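Long-range contacts in DnaB intein (Synechocystis sp., PDB 1MI8), which probably excises itself from a replicative DNA helicase precursor by protein splicing, with side-chain cyclization of asparagine as one of the steps: residues F30-I35 with A45-V50; G54-Y59 with K70-H75; V58-T63 with S127-G132. The protein carries 4 engineered substitutions. All coordinates share one frame; numbering follows the deposited sequence.

Interaction 1: residues F30-I35 with A45-V50; sequences FEIWAI and AKVSRV
The apolar part of the contact centres on Val47, which touches both Phe30 and Ile32. Val47 CB lies over one face of the Phe30 ring, 3.8 Å from the ring centroid and 19° off its normal, a CH-pi contact displaced toward the rim. Its two methyls spread beyond that point: CG1 reaches Phe30 CZ and CE2, while CG2 meets Phe30 CE1. A chi1 of 52° sets Phe30 CG between the backbone N and the carbonyl carbon. Val50 CG2 approaches the same ring at its edge, in plane, 3.9 Å from Phe30 CZ. Val47 CG2 is also pressed against Ile32 at about a right angle, with 3.2 Å to Ile32 CG2, tighter than usual van der Waals contact. Farther along this face Ile32 CD1 touches Ala45 CB, which in turn meets Ala34 CB. Phe147 and Ile10 pack on Ile32 from neighbouring strands.

The ion pair lies on the face of Glu31 and Lys46. The two form a salt bridge, OE2 of Glu31 to NZ of Lys46 at 3.2 Å, with NZ on the syn side of the carboxylate and 24° out of its plane. The lysine chain runs nearly straight until it bends at chi4, which turns NZ to the glutamate.

Backbone bonds join the two segments beneath these side chains. Ile32 N donates to Ala45 O at 2.7 Å and Ala45 N returns a bond to Ile32 O at 2.9 Å, whereas Glu31 and Lys46 form the non-hydrogen-bonded pair beside them. Val47 N adds a bond to Phe30 O at 2.9 Å. Antiparallel pairing of the successive strands 31-36 and 41-63 makes this a beta hairpin of the all-beta intein splicing domain, apolar on the face of Ile32 and Ala45 and ionic on that of Glu31 and Lys46.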
# COMPACT_ATOMS: atom_id res chain seq x y z
N PHE A 30 -29.90 12.15 9.67
CA PHE A 30 -29.21 12.25 10.94
C PHE A 30 -27.91 12.95 10.61
O PHE A 30 -27.44 12.88 9.49
CB PHE A 30 -28.98 10.88 11.56
CG PHE A 30 -28.34 9.90 10.63
CD1 PHE A 30 -26.95 9.79 10.58
CD2 PHE A 30 -29.12 9.12 9.77
CE1 PHE A 30 -26.33 8.91 9.69
CE2 PHE A 30 -28.50 8.22 8.86
CZ PHE A 30 -27.09 8.13 8.83
N GLU A 31 -27.33 13.63 11.56
CA GLU A 31 -26.12 14.31 11.21
C GLU A 31 -24.87 13.49 11.38
O GLU A 31 -24.76 12.68 12.28
CB GLU A 31 -26.00 15.58 12.03
CG GLU A 31 -26.11 16.80 11.15
CD GLU A 31 -27.23 17.66 11.57
OE1 GLU A 31 -27.32 17.89 12.80
OE2 GLU A 31 -28.02 18.09 10.70
N ILE A 32 -23.91 13.71 10.50
CA ILE A 32 -22.63 13.04 10.61
C ILE A 32 -21.57 14.14 10.64
O ILE A 32 -21.93 15.31 10.64
CB ILE A 32 -22.42 12.03 9.44
CG1 ILE A 32 -22.67 12.65 8.05
CG2 ILE A 32 -23.36 10.85 9.66
CD1 ILE A 32 -21.69 13.81 7.62
N TRP A 33 -20.30 13.79 10.77
CA TRP A 33 -19.23 14.80 10.74
C TRP A 33 -18.57 14.82 9.34
O TRP A 33 -18.20 13.77 8.82
CB TRP A 33 -18.18 14.52 11.79
CG TRP A 33 -18.61 14.93 13.15
CD1 TRP A 33 -18.83 14.11 14.25
CD2 TRP A 33 -18.90 16.26 13.58
NE1 TRP A 33 -19.22 14.88 15.32
CE2 TRP A 33 -19.27 16.19 14.95
CE3 TRP A 33 -18.88 17.52 12.95
CZ2 TRP A 33 -19.60 17.33 15.68
CZ3 TRP A 33 -19.21 18.64 13.68
CH2 TRP A 33 -19.57 18.54 15.04
N ALA A 34 -18.51 16.01 8.71
CA ALA A 34 -17.90 16.16 7.38
C ALA A 34 -16.88 17.28 7.42
O ALA A 34 -16.94 18.14 8.28
CB ALA A 34 -18.94 16.49 6.33
N ILE A 35 -15.91 17.24 6.52
CA ILE A 35 -14.93 18.30 6.48
C ILE A 35 -15.42 19.26 5.37
O ILE A 35 -15.95 18.81 4.34
CB ILE A 35 -13.48 17.79 6.12
CG1 ILE A 35 -12.51 18.97 6.17
CG2 ILE A 35 -13.42 17.15 4.72
CD1 ILE A 35 -11.14 18.73 5.59
N ALA A 45 -23.25 17.59 9.33
CA ALA A 45 -23.95 17.60 8.05
C ALA A 45 -24.94 16.46 8.00
O ALA A 45 -24.69 15.39 8.56
CB ALA A 45 -22.97 17.51 6.89
N LYS A 46 -26.06 16.69 7.33
CA LYS A 46 -27.11 15.68 7.22
C LYS A 46 -26.85 14.58 6.22
O LYS A 46 -26.34 14.83 5.11
CB LYS A 46 -28.47 16.32 6.86
CG LYS A 46 -29.30 16.80 8.06
CD LYS A 46 -30.66 17.38 7.59
CE LYS A 46 -31.65 17.65 8.76
NZ LYS A 46 -31.04 18.49 9.84
N VAL A 47 -27.26 13.37 6.60
CA VAL A 47 -27.09 12.20 5.74
C VAL A 47 -28.42 12.08 5.05
O VAL A 47 -29.44 12.00 5.73
CB VAL A 47 -26.85 10.92 6.58
CG1 VAL A 47 -27.00 9.66 5.69
CG2 VAL A 47 -25.47 11.00 7.24
N SER A 48 -28.42 12.05 3.72
CA SER A 48 -29.68 11.95 2.99
C SER A 48 -30.22 10.51 3.04
O SER A 48 -31.39 10.29 3.36
CB SER A 48 -29.48 12.40 1.55
OG SER A 48 -28.54 11.55 0.92
N ARG A 49 -29.35 9.55 2.71
CA ARG A 49 -29.71 8.13 2.73
C ARG A 49 -28.47 7.22 2.81
O ARG A 49 -27.34 7.60 2.40
CB ARG A 49 -30.53 7.75 1.49
CG ARG A 49 -29.75 7.20 0.33
CD ARG A 49 -30.56 7.24 -0.97
NE ARG A 49 -29.83 6.72 -2.14
CZ ARG A 49 -29.88 5.46 -2.55
NH1 ARG A 49 -30.63 4.56 -1.90
NH2 ARG A 49 -29.15 5.09 -3.61
N VAL A 50 -28.71 6.02 3.35
CA VAL A 50 -27.71 4.97 3.52
C VAL A 50 -28.13 3.80 2.66
O VAL A 50 -29.31 3.50 2.60
CB VAL A 50 -27.67 4.42 4.97
CG1 VAL A 50 -26.52 3.44 5.09
CG2 VAL A 50 -27.58 5.55 5.97

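Interaction 2: residues G54-Y59 with K70-H75; sequences GKKLVY and KATANH
Tyr59 reaches across to Ala71 and Ala73. CG lies anti to the carbonyl carbon, beside the backbone N (chi1 -56°), and Ala71 O meets the ring edge in plane, 3.3 Å from Tyr59 CD1. Farther out, Tyr59 CE1 packs on Ala73 CB at 3.6 Å. A water bridges the segments where direct pairing stops, donating to Leu57 O and accepting from Ala73 N at 3.0 Å. Two backbone bonds between Tyr59 and Ala71 make a hydrogen-bonded pair of the hairpin of strands 41-63 and 68-71. Beyond it the chain enters a type I turn from Thr72 to His75, whose sequence matches the TxxH motif of intein block B. Thr72 is divided in its contacts: CG2, anti to its carbonyl carbon, meets Lys56 CB at 3.7 Å, while OG1 has both Ala3 O, near the N-terminus, and Asn74 OD1 within hydrogen-bonding reach. Val58 holds an unusual chi1 of 107°, with CG2 set 3.6 Å from Ala71 C and CG1 laid obliquely against Lys70 CB. The Lys70 chain bends at chi3, and its NZ forms salt bridges with Glu134 and Asp7.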
# COMPACT_ATOMS: atom_id res chain seq x y z
N GLY A 54 -23.89 -3.81 -2.78
CA GLY A 54 -23.56 -5.15 -3.21
C GLY A 54 -22.34 -5.76 -2.54
O GLY A 54 -21.88 -5.28 -1.50
N LYS A 55 -21.80 -6.82 -3.13
CA LYS A 55 -20.63 -7.46 -2.56
C LYS A 55 -19.39 -7.03 -3.33
O LYS A 55 -19.35 -7.13 -4.54
CB LYS A 55 -20.79 -8.98 -2.61
CG LYS A 55 -22.07 -9.47 -1.97
CD LYS A 55 -21.85 -10.76 -1.23
CE LYS A 55 -23.14 -11.14 -0.50
NZ LYS A 55 -22.87 -11.87 0.75
N LYS A 56 -18.36 -6.55 -2.63
CA LYS A 56 -17.18 -6.12 -3.36
C LYS A 56 -15.94 -6.40 -2.60
O LYS A 56 -15.94 -6.43 -1.39
CB LYS A 56 -17.20 -4.61 -3.66
CG LYS A 56 -18.46 -4.10 -4.35
CD LYS A 56 -18.63 -4.65 -5.76
CE LYS A 56 -20.10 -4.48 -6.20
NZ LYS A 56 -20.56 -3.07 -5.93
N LEU A 57 -14.86 -6.58 -3.34
CA LEU A 57 -13.58 -6.84 -2.75
C LEU A 57 -13.22 -5.61 -1.92
O LEU A 57 -13.32 -4.45 -2.38
CB LEU A 57 -12.59 -7.05 -3.87
CG LEU A 57 -11.19 -7.33 -3.42
CD1 LEU A 57 -11.15 -8.50 -2.45
CD2 LEU A 57 -10.37 -7.60 -4.67
N VAL A 58 -12.72 -5.87 -0.72
CA VAL A 58 -12.40 -4.80 0.18
C VAL A 58 -10.92 -4.82 0.60
O VAL A 58 -10.27 -5.88 0.57
CB VAL A 58 -13.46 -4.94 1.29
CG1 VAL A 58 -12.93 -5.48 2.57
CG2 VAL A 58 -14.24 -3.70 1.34
N TYR A 59 -10.41 -3.68 1.03
CA TYR A 59 -9.01 -3.51 1.39
C TYR A 59 -8.87 -2.79 2.70
O TYR A 59 -9.55 -1.80 2.91
CB TYR A 59 -8.30 -2.63 0.35
CG TYR A 59 -8.40 -3.11 -1.08
CD1 TYR A 59 -9.58 -3.00 -1.80
CD2 TYR A 59 -7.30 -3.71 -1.67
CE1 TYR A 59 -9.65 -3.50 -3.15
CE2 TYR A 59 -7.34 -4.21 -2.96
CZ TYR A 59 -8.51 -4.11 -3.71
OH TYR A 59 -8.47 -4.62 -4.97
N LYS A 70 -11.93 -0.70 6.26
CA LYS A 70 -11.95 -1.61 5.15
C LYS A 70 -12.78 -0.91 4.08
O LYS A 70 -13.89 -0.46 4.37
CB LYS A 70 -12.61 -2.90 5.55
CG LYS A 70 -11.69 -3.84 6.31
CD LYS A 70 -12.45 -5.17 6.61
CE LYS A 70 -13.62 -4.97 7.62
NZ LYS A 70 -14.44 -6.27 7.64
N ALA A 71 -12.26 -0.87 2.85
CA ALA A 71 -12.97 -0.13 1.79
C ALA A 71 -12.66 -0.62 0.35
O ALA A 71 -11.64 -1.28 0.12
CB ALA A 71 -12.59 1.39 1.93
N THR A 72 -13.51 -0.28 -0.62
CA THR A 72 -13.27 -0.69 -2.03
C THR A 72 -12.09 0.05 -2.63
O THR A 72 -11.69 1.14 -2.15
CB THR A 72 -14.51 -0.44 -2.95
OG1 THR A 72 -14.97 0.91 -2.81
CG2 THR A 72 -15.65 -1.39 -2.56
N ALA A 73 -11.52 -0.54 -3.66
CA ALA A 73 -10.36 -0.00 -4.35
C ALA A 73 -10.63 1.40 -4.86
O ALA A 73 -9.70 2.18 -5.04
CB ALA A 73 -9.95 -0.90 -5.55
N ASN A 74 -11.88 1.69 -5.11
CA ASN A 74 -12.18 2.98 -5.65
C ASN A 74 -12.71 4.01 -4.62
O ASN A 74 -13.01 5.14 -5.00
CB ASN A 74 -13.17 2.81 -6.81
CG ASN A 74 -14.51 2.32 -6.35
OD1 ASN A 74 -14.51 1.34 -5.45
ND2 ASN A 74 -15.55 2.83 -6.79
N HIS A 75 -12.82 3.64 -3.34
CA HIS A 75 -13.30 4.62 -2.37
C HIS A 75 -12.22 5.68 -2.14
O HIS A 75 -11.05 5.34 -1.95
CB HIS A 75 -13.65 3.97 -1.03
CG HIS A 75 -14.63 4.77 -0.23
ND1 HIS A 75 -15.99 4.66 -0.39
CD2 HIS A 75 -14.45 5.76 0.68
CE1 HIS A 75 -16.61 5.54 0.38
NE2 HIS A 75 -15.70 6.22 1.04
O HOH W 1 -12.62 -3.15 -4.68

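Interaction 3: residues V58-T63 with S127-G132; sequences VYILKT and SITETG
Val58 and Thr131 meet at the bulged end of this contact. Val58 O accepts from Thr131 N at 2.9 Å, in the carbonyl plane, and from Thr131 OG1 at 3.1 Å, which stands above that plane, 70° out of it. The hydroxyl gets there because OG1 lies between the backbone N and the carbonyl carbon (chi1 48°). Gly132 N adds a weak bond to the same oxygen, so that Thr131 and Gly132 both face Val58, a classic beta bulge that shifts the register by one. Val58 N in turn donates to Gly132 O at 2.7 Å. Beside the bulge Tyr59 presses its CD2-CE2 side obliquely on Glu130, with Tyr59 CD2 3.4 Å from Glu130 CA and CE2 3.6 Å from Glu130 CB; the ring and carboxylate planes are 84° apart. An alanine in place of Tyr59 would probably open a gap beside the Glu130 CA, CB and CG atoms that the ring covers.

Beyond the bulge, regular antiparallel pairing resumes, with Ile60 N to Thr129 O at 2.8 Å and Lys62 N to Ser127 O at 2.7 Å. The side chains are looser here: Lys62 and Ser127 touch through their CB atoms, and the extended lysine continues into an exposed position. Leu61 and Ile128, on the face of Tyr59, are instead buried, with Leu89 and Ile95 against the leucine and Leu86 against the isoleucine.

Strand 68-71 pairs along the other edge of 58-63 through Ala71 and Ile69. Ser127 to Thr129 pair antiparallel with a strand of the second subunit, so the sheet continues across the interface, where Glu130 also forms a salt bridge with Arg64 of that subunit.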
# COMPACT_ATOMS: atom_id res chain seq x y z
N VAL A 58 -12.72 -5.87 -0.72
CA VAL A 58 -12.40 -4.80 0.18
C VAL A 58 -10.92 -4.82 0.60
O VAL A 58 -10.27 -5.88 0.57
CB VAL A 58 -13.46 -4.94 1.29
CG1 VAL A 58 -12.93 -5.48 2.57
CG2 VAL A 58 -14.24 -3.70 1.34
N TYR A 59 -10.41 -3.68 1.03
CA TYR A 59 -9.01 -3.51 1.39
C TYR A 59 -8.87 -2.79 2.70
O TYR A 59 -9.55 -1.80 2.91
CB TYR A 59 -8.30 -2.63 0.35
CG TYR A 59 -8.40 -3.11 -1.08
CD1 TYR A 59 -9.58 -3.00 -1.80
CD2 TYR A 59 -7.30 -3.71 -1.67
CE1 TYR A 59 -9.65 -3.50 -3.15
CE2 TYR A 59 -7.34 -4.21 -2.96
CZ TYR A 59 -8.51 -4.11 -3.71
OH TYR A 59 -8.47 -4.62 -4.97
N ILE A 60 -7.97 -3.26 3.56
CA ILE A 60 -7.71 -2.62 4.85
C ILE A 60 -6.70 -1.51 4.71
O ILE A 60 -5.56 -1.75 4.28
CB ILE A 60 -7.05 -3.57 5.86
CG1 ILE A 60 -7.98 -4.72 6.19
CG2 ILE A 60 -6.62 -2.79 7.07
CD1 ILE A 60 -7.30 -5.86 7.04
N LEU A 61 -7.09 -0.30 5.08
CA LEU A 61 -6.17 0.85 5.05
C LEU A 61 -5.89 1.14 6.54
O LEU A 61 -6.82 1.22 7.34
CB LEU A 61 -6.85 2.06 4.39
CG LEU A 61 -6.26 3.46 4.55
CD1 LEU A 61 -6.98 4.43 3.61
CD2 LEU A 61 -6.48 3.97 6.01
N LYS A 62 -4.63 1.29 6.90
CA LYS A 62 -4.30 1.59 8.28
C LYS A 62 -3.34 2.79 8.38
O LYS A 62 -2.39 2.91 7.56
CB LYS A 62 -3.68 0.34 8.98
CG LYS A 62 -3.33 0.52 10.44
CD LYS A 62 -2.77 -0.82 10.96
CE LYS A 62 -1.96 -0.67 12.24
NZ LYS A 62 -1.57 -2.06 12.74
N THR A 63 -3.59 3.65 9.36
CA THR A 63 -2.75 4.85 9.55
C THR A 63 -1.78 4.68 10.69
O THR A 63 -1.92 3.74 11.51
CB THR A 63 -3.56 6.17 9.77
OG1 THR A 63 -4.25 6.14 11.03
CG2 THR A 63 -4.58 6.36 8.65
N SER A 127 -0.36 0.97 6.19
CA SER A 127 -0.78 -0.29 5.58
C SER A 127 -1.97 -0.20 4.64
O SER A 127 -2.94 0.53 4.90
CB SER A 127 -1.07 -1.37 6.67
OG SER A 127 -1.11 -2.64 6.03
N ILE A 128 -1.89 -0.95 3.55
CA ILE A 128 -2.94 -1.05 2.55
C ILE A 128 -2.84 -2.49 2.12
O ILE A 128 -1.81 -2.91 1.52
CB ILE A 128 -2.68 -0.16 1.32
CG1 ILE A 128 -2.25 1.26 1.72
CG2 ILE A 128 -4.00 -0.02 0.52
CD1 ILE A 128 -1.72 2.06 0.48
N THR A 129 -3.86 -3.27 2.45
CA THR A 129 -3.81 -4.67 2.07
C THR A 129 -5.19 -5.23 1.67
O THR A 129 -6.19 -4.97 2.33
CB THR A 129 -3.25 -5.53 3.20
OG1 THR A 129 -4.32 -5.93 4.03
CG2 THR A 129 -2.26 -4.77 4.05
N GLU A 130 -5.25 -5.95 0.56
CA GLU A 130 -6.49 -6.54 0.08
C GLU A 130 -6.92 -7.61 1.13
O GLU A 130 -6.07 -8.32 1.65
CB GLU A 130 -6.22 -7.20 -1.27
CG GLU A 130 -7.45 -7.82 -1.96
CD GLU A 130 -7.03 -8.79 -3.05
OE1 GLU A 130 -7.17 -10.01 -2.82
OE2 GLU A 130 -6.54 -8.31 -4.10
N THR A 131 -8.21 -7.68 1.48
CA THR A 131 -8.63 -8.68 2.46
C THR A 131 -9.65 -9.68 1.99
O THR A 131 -9.48 -10.85 2.23
CB THR A 131 -9.26 -8.09 3.73
OG1 THR A 131 -10.24 -7.10 3.38
CG2 THR A 131 -8.22 -7.57 4.64
N GLY A 132 -10.73 -9.25 1.35
CA GLY A 132 -11.72 -10.22 0.92
C GLY A 132 -12.94 -9.53 0.40
O GLY A 132 -13.00 -8.31 0.37

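Strand 41-63 takes part in all three interactions, gaining a different partner at each. Interaction 1 lies near its start and is mostly buried; its hydrophobic packing is supplemented by one ion pair. Interactions 2 and 3, only partly buried, have centres about 9 Å apart and share Val58 and Tyr59, whereas the centres of interactions 1 and 3 are about 25 Å apart, on opposite sides of the chain's centre. In interaction 2 pairing soon gives way to a turn and a bridging water. Interaction 3 is the longest ladder, broken by a bulge, and the one whose strand pairs with the second subunit. Leu57 CD1 packs against Gly132 O at 3.4 Å, joining interactions 2 and 3.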